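Long-range contact in putative alkaline phosphatase (Pseudomonas fluorescens, PDB 4F1V), which binds phosphate with high affinity in the periplasm and probably serves as the solute-binding component of the PstSACB phosphate importer: residues D2-Y15 / T53-K65. Residues are numbered along the deposited sequence; the frame is centred on the assembly and turned at random. Where two conformers were deposited one is given.
Sequences DINGGGATLPQALY and TNKNVHWAGSDSK. With PI (hydrogenphosphate ion), chain B.
Strands 5-7 and 59-62 run side by side and parallel, their axes 28° apart, with Gly7 paired to Gly61: Gly61 N bonds to Gly6 O, and Ala8 N to Gly61 O (2.8 Å). Gly7 must be glycine, since a CB would jam against the preceding carbonyl and clash with Gly61 O. Upstream, Asn4 holds His58 through its backbone. His58 ND1 accepts a nearly straight bond from Asn4 N (2.9 Å), which comes in somewhat out of the ring plane, while His58 N donates to Asn4 O. With CG beside its own backbone N, His58 turns ND1 toward the backbone N-H of Asn4, and Ile3 CD1 lies over one ring face. Were His58 an alanine, Asn4 N would probably lose its acceptor and a gap would open beneath Ile3 CD1. The side chain of Asn4 suits its place by offering both a donor and an acceptor: ND2 reaches Asn56 O at 2.9 Å, almost in the amide plane, and OD1 shares a water with Lys55 NZ.

These strands belong to the central mixed sheet of one lobe of the Venus-flytrap fold, and the loops at their C-terminal ends reach the phosphate in the cleft.

Gly5 lies under Trp59. Its CA sits 3.4 Å from the centroid of the five-membered ring, a CH-pi contact over the indole face, where any side chain would collide with the ring. A chi1 of 70° sets CG between backbone N and carbonyl carbon, laying the indole across the neighbouring strand; NE1 donates to a water held also by Ile3 O. The far edge of the indole, at CH2, meets the face of Tyr15 in a T-shaped pair with planes 84° apart.

Thr9 N and OG1 both grip phosphate O2, Leu10 N donates to phosphate O4, and Asp63 OD2 approaches phosphate O4 to 2.5 Å, so short that one of the two groups probably carries a proton. Asp63 OD1, beside Ala8 CB and Leu10 CB, is hydrogen-bonded to Thr294.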
loop_
_atom_site.group_PDB
_atom_site.type_symbol
_atom_site.label_atom_id
_atom_site.label_comp_id
_atom_site.label_asym_id
_atom_site.label_seq_id
_atom_site.Cartn_x
_atom_site.Cartn_y
_atom_site.Cartn_z
ATOM N N ASP A 2 18.121 15.229 -10.977
ATOM C CA ASP A 2 16.831 15.121 -10.308
ATOM C C ASP A 2 16.881 13.891 -9.358
ATOM O O ASP A 2 17.571 12.910 -9.521
ATOM C CB ASP A 2 15.701 14.957 -11.264
ATOM C CG ASP A 2 15.169 16.326 -11.877
ATOM O OD1 ASP A 2 14.228 16.223 -12.687
ATOM O OD2 ASP A 2 15.578 17.456 -11.458
ATOM N N ILE A 3 16.002 13.988 -8.363
ATOM C CA ILE A 3 15.698 12.897 -7.414
ATOM C C ILE A 3 14.694 11.946 -8.016
ATOM O O ILE A 3 13.581 12.384 -8.402
ATOM C CB ILE A 3 15.021 13.589 -6.128
ATOM C CG1 ILE A 3 15.953 14.541 -5.382
ATOM C CG2 ILE A 3 14.447 12.511 -5.212
ATOM C CD1 ILE A 3 17.177 13.863 -4.808
ATOM N N ASN A 4 15.053 10.690 -8.139
ATOM C CA ASN A 4 14.247 9.717 -8.836
ATOM C C ASN A 4 13.571 8.721 -7.861
ATOM O O ASN A 4 14.276 8.010 -7.112
ATOM C CB ASN A 4 15.107 8.920 -9.804
ATOM C CG ASN A 4 15.765 9.816 -10.821
ATOM O OD1 ASN A 4 15.105 10.610 -11.482
ATOM N ND2 ASN A 4 17.081 9.688 -10.960
ATOM N N GLY A 5 12.243 8.634 -7.938
ATOM C CA GLY A 5 11.453 7.695 -7.147
ATOM C C GLY A 5 10.432 6.966 -8.012
ATOM O O GLY A 5 10.084 7.307 -9.133
ATOM N N GLY A 6 9.886 5.905 -7.409
ATOM C CA GLY A 6 8.955 5.011 -8.097
ATOM C C GLY A 6 8.675 3.822 -7.214
ATOM O O GLY A 6 9.178 3.708 -6.103
ATOM N N GLY A 7 7.829 2.900 -7.743
ATOM C CA GLY A 7 7.461 1.714 -6.985
ATOM C C GLY A 7 5.978 1.469 -7.038
ATOM O O GLY A 7 5.360 1.420 -8.121
ATOM N N ALA A 8 5.362 1.296 -5.849
ATOM C CA ALA A 8 3.947 1.003 -5.689
ATOM C C ALA A 8 3.070 1.763 -6.683
ATOM O O ALA A 8 3.143 2.998 -6.776
ATOM C CB ALA A 8 3.535 1.383 -4.272
ATOM N N THR A 9 2.168 1.026 -7.346
ATOM C CA THR A 9 1.144 1.636 -8.165
ATOM C C THR A 9 -0.093 2.079 -7.371
ATOM O O THR A 9 -0.791 3.003 -7.809
ATOM C CB THR A 9 0.710 0.740 -9.368
ATOM O OG1 THR A 9 -0.054 -0.404 -8.907
ATOM C CG2 THR A 9 1.880 0.336 -10.210
ATOM N N LEU A 10 -0.364 1.471 -6.209
ATOM C CA LEU A 10 -1.589 1.805 -5.469
ATOM C C LEU A 10 -1.726 3.326 -5.294
ATOM O O LEU A 10 -2.847 3.847 -5.513
ATOM C CB LEU A 10 -1.664 0.979 -4.187
ATOM C CG LEU A 10 -2.720 1.364 -3.134
ATOM C CD1 LEU A 10 -3.172 0.168 -2.351
ATOM C CD2 LEU A 10 -2.196 2.463 -2.181
ATOM N N PRO A 11 -0.672 4.044 -4.901
ATOM C CA PRO A 11 -0.742 5.507 -4.666
ATOM C C PRO A 11 -0.094 6.344 -5.776
ATOM O O PRO A 11 0.205 7.505 -5.582
ATOM C CB PRO A 11 0.046 5.704 -3.376
ATOM C CG PRO A 11 1.188 4.734 -3.570
ATOM C CD PRO A 11 0.617 3.549 -4.363
ATOM N N GLN A 12 0.142 5.749 -6.951
ATOM C CA GLN A 12 0.935 6.519 -7.936
ATOM C C GLN A 12 0.218 7.800 -8.371
ATOM O O GLN A 12 0.913 8.781 -8.633
ATOM C CB GLN A 12 1.310 5.686 -9.180
ATOM C CG GLN A 12 0.077 5.403 -10.061
ATOM C CD GLN A 12 0.366 4.505 -11.210
ATOM O OE1 GLN A 12 1.202 3.586 -11.114
ATOM N NE2 GLN A 12 -0.264 4.768 -12.336
ATOM N N ALA A 13 -1.128 7.832 -8.402
ATOM C CA ALA A 13 -1.797 9.071 -8.814
ATOM C C ALA A 13 -1.636 10.162 -7.772
ATOM O O ALA A 13 -1.637 11.369 -8.135
ATOM C CB ALA A 13 -3.286 8.806 -9.112
ATOM N N LEU A 14 -1.468 9.824 -6.503
ATOM C CA LEU A 14 -1.148 10.816 -5.499
ATOM C C LEU A 14 0.227 11.443 -5.801
ATOM O O LEU A 14 0.355 12.675 -5.879
ATOM C CB LEU A 14 -1.181 10.175 -4.099
ATOM C CG LEU A 14 -0.586 11.022 -3.001
ATOM C CD1 LEU A 14 -1.337 12.321 -2.843
ATOM C CD2 LEU A 14 -0.551 10.250 -1.685
ATOM N N TYR A 15 1.256 10.609 -5.986
ATOM C CA TYR A 15 2.596 11.175 -6.177
ATOM C C TYR A 15 2.732 11.852 -7.523
ATOM O O TYR A 15 3.626 12.728 -7.664
ATOM C CB TYR A 15 3.676 10.059 -6.025
ATOM C CG TYR A 15 3.609 9.405 -4.665
ATOM C CD1 TYR A 15 3.459 10.138 -3.466
ATOM C CD2 TYR A 15 3.721 8.039 -4.556
ATOM C CE1 TYR A 15 3.357 9.513 -2.260
ATOM C CE2 TYR A 15 3.650 7.384 -3.333
ATOM C CZ TYR A 15 3.436 8.108 -2.191
ATOM O OH TYR A 15 3.281 7.521 -0.961
ATOM N N THR A 53 20.120 2.921 -17.553
ATOM C CA THR A 53 21.115 2.730 -16.512
ATOM C C THR A 53 21.915 4.012 -16.150
ATOM O O THR A 53 22.717 3.969 -15.260
ATOM C CB THR A 53 22.157 1.661 -16.917
ATOM O OG1 THR A 53 22.704 2.020 -18.225
ATOM C CG2 THR A 53 21.560 0.269 -17.014
ATOM N N ASN A 54 21.565 5.160 -16.718
ATOM C CA ASN A 54 22.333 6.407 -16.528
ATOM C C ASN A 54 21.778 7.348 -15.432
ATOM O O ASN A 54 22.117 8.530 -15.373
ATOM C CB ASN A 54 22.504 7.222 -17.807
ATOM C CG ASN A 54 21.225 7.763 -18.351
ATOM O OD1 ASN A 54 20.132 7.380 -17.990
ATOM N ND2 ASN A 54 21.380 8.591 -19.413
ATOM N N LYS A 55 20.965 6.777 -14.534
ATOM C CA LYS A 55 20.398 7.445 -13.404
ATOM C C LYS A 55 20.515 6.574 -12.134
ATOM O O LYS A 55 20.599 5.351 -12.218
ATOM C CB LYS A 55 18.913 7.828 -13.689
ATOM C CG LYS A 55 18.770 8.940 -14.714
ATOM C CD LYS A 55 17.358 9.333 -14.957
ATOM C CE LYS A 55 17.239 10.569 -15.900
ATOM N NZ LYS A 55 15.785 10.831 -16.121
ATOM N N ASN A 56 20.517 7.250 -11.012
ATOM C CA ASN A 56 20.439 6.633 -9.677
ATOM C C ASN A 56 18.980 6.639 -9.187
ATOM O O ASN A 56 18.145 7.392 -9.618
ATOM C CB ASN A 56 21.355 7.379 -8.694
ATOM C CG ASN A 56 22.812 7.191 -9.076
ATOM O OD1 ASN A 56 23.294 6.078 -9.149
ATOM N ND2 ASN A 56 23.479 8.269 -9.426
ATOM N N VAL A 57 18.740 5.742 -8.198
ATOM C CA VAL A 57 17.456 5.661 -7.509
ATOM C C VAL A 57 17.627 6.345 -6.148
ATOM O O VAL A 57 18.563 6.018 -5.414
ATOM C CB VAL A 57 17.016 4.212 -7.302
ATOM C CG1 VAL A 57 15.754 4.117 -6.435
ATOM C CG2 VAL A 57 16.793 3.537 -8.641
ATOM N N HIS A 58 16.727 7.264 -5.812
ATOM C CA HIS A 58 16.827 7.990 -4.562
ATOM C C HIS A 58 15.795 7.594 -3.529
ATOM O O HIS A 58 16.033 7.789 -2.327
ATOM C CB HIS A 58 16.763 9.503 -4.852
ATOM C CG HIS A 58 17.845 9.947 -5.783
ATOM N ND1 HIS A 58 17.668 10.012 -7.121
ATOM C CD2 HIS A 58 19.159 10.211 -5.521
ATOM C CE1 HIS A 58 18.817 10.354 -7.658
ATOM N NE2 HIS A 58 19.762 10.411 -6.741
ATOM N N TRP A 59 14.624 7.088 -3.958
ATOM C CA TRP A 59 13.546 6.752 -3.007
ATOM C C TRP A 59 12.596 5.775 -3.724
ATOM O O TRP A 59 12.595 5.657 -4.942
ATOM C CB TRP A 59 12.814 7.976 -2.508
ATOM C CG TRP A 59 11.939 8.727 -3.433
ATOM C CD1 TRP A 59 12.322 9.626 -4.396
ATOM C CD2 TRP A 59 10.496 8.689 -3.512
ATOM N NE1 TRP A 59 11.213 10.153 -5.045
ATOM C CE2 TRP A 59 10.083 9.590 -4.508
ATOM C CE3 TRP A 59 9.517 7.949 -2.811
ATOM C CZ2 TRP A 59 8.719 9.816 -4.808
ATOM C CZ3 TRP A 59 8.166 8.153 -3.089
ATOM C CH2 TRP A 59 7.775 9.099 -4.077
ATOM N N ALA A 60 11.748 5.129 -2.904
ATOM C CA ALA A 60 10.689 4.263 -3.444
ATOM C C ALA A 60 9.381 4.442 -2.658
ATOM O O ALA A 60 9.379 4.693 -1.465
ATOM C CB ALA A 60 11.078 2.820 -3.439
ATOM N N GLY A 61 8.275 4.250 -3.376
ATOM C CA GLY A 61 6.982 3.986 -2.746
ATOM C C GLY A 61 6.755 2.483 -2.650
ATOM O O GLY A 61 7.016 1.762 -3.599
ATOM N N SER A 62 6.241 2.002 -1.511
ATOM C CA SER A 62 5.950 0.595 -1.349
ATOM C C SER A 62 4.796 0.401 -0.370
ATOM O O SER A 62 4.805 1.011 0.702
ATOM C CB SER A 62 7.179 -0.145 -0.816
ATOM O OG SER A 62 6.898 -1.527 -0.789
ATOM N N ASP A 63 3.846 -0.465 -0.696
ATOM C CA ASP A 63 2.855 -0.949 0.251
ATOM C C ASP A 63 3.198 -2.368 0.757
ATOM O O ASP A 63 2.383 -2.987 1.465
ATOM C CB ASP A 63 1.357 -0.793 -0.192
ATOM C CG ASP A 63 1.229 -0.315 -1.650
ATOM O OD1 ASP A 63 1.042 0.876 -1.898
ATOM O OD2 ASP A 63 1.367 -1.217 -2.511
ATOM N N SER A 64 4.388 -2.843 0.415
ATOM C CA SER A 64 4.995 -4.026 0.985
ATOM C C SER A 64 6.106 -3.616 1.960
ATOM O O SER A 64 7.018 -2.856 1.590
ATOM C CB SER A 64 5.610 -4.911 -0.111
ATOM O OG SER A 64 6.412 -5.931 0.413
ATOM N N LYS A 65 6.088 -4.112 3.185
ATOM C CA LYS A 65 7.182 -3.825 4.119
ATOM C C LYS A 65 8.504 -4.419 3.630
ATOM O O LYS A 65 8.560 -5.467 2.990
ATOM C CB LYS A 65 6.884 -4.403 5.491
ATOM C CG LYS A 65 5.822 -3.572 6.269
ATOM C CD LYS A 65 5.735 -3.846 7.738
ATOM C CE LYS A 65 6.836 -3.513 8.652
ATOM N NZ LYS A 65 6.282 -3.535 10.120
HETATM P P PI B . 1.423 -2.098 -5.731
HETATM O O1 PI B . 2.717 -2.666 -5.148
HETATM O O2 PI B . 1.596 -1.713 -7.202
HETATM O O3 PI B . 0.271 -3.094 -5.543
HETATM O O4 PI B . 1.078 -0.790 -4.965
HETATM O O HOH W 1 11.012 11.379 -7.780
HETATM O O HOH W 2 15.403 12.106 -13.778
#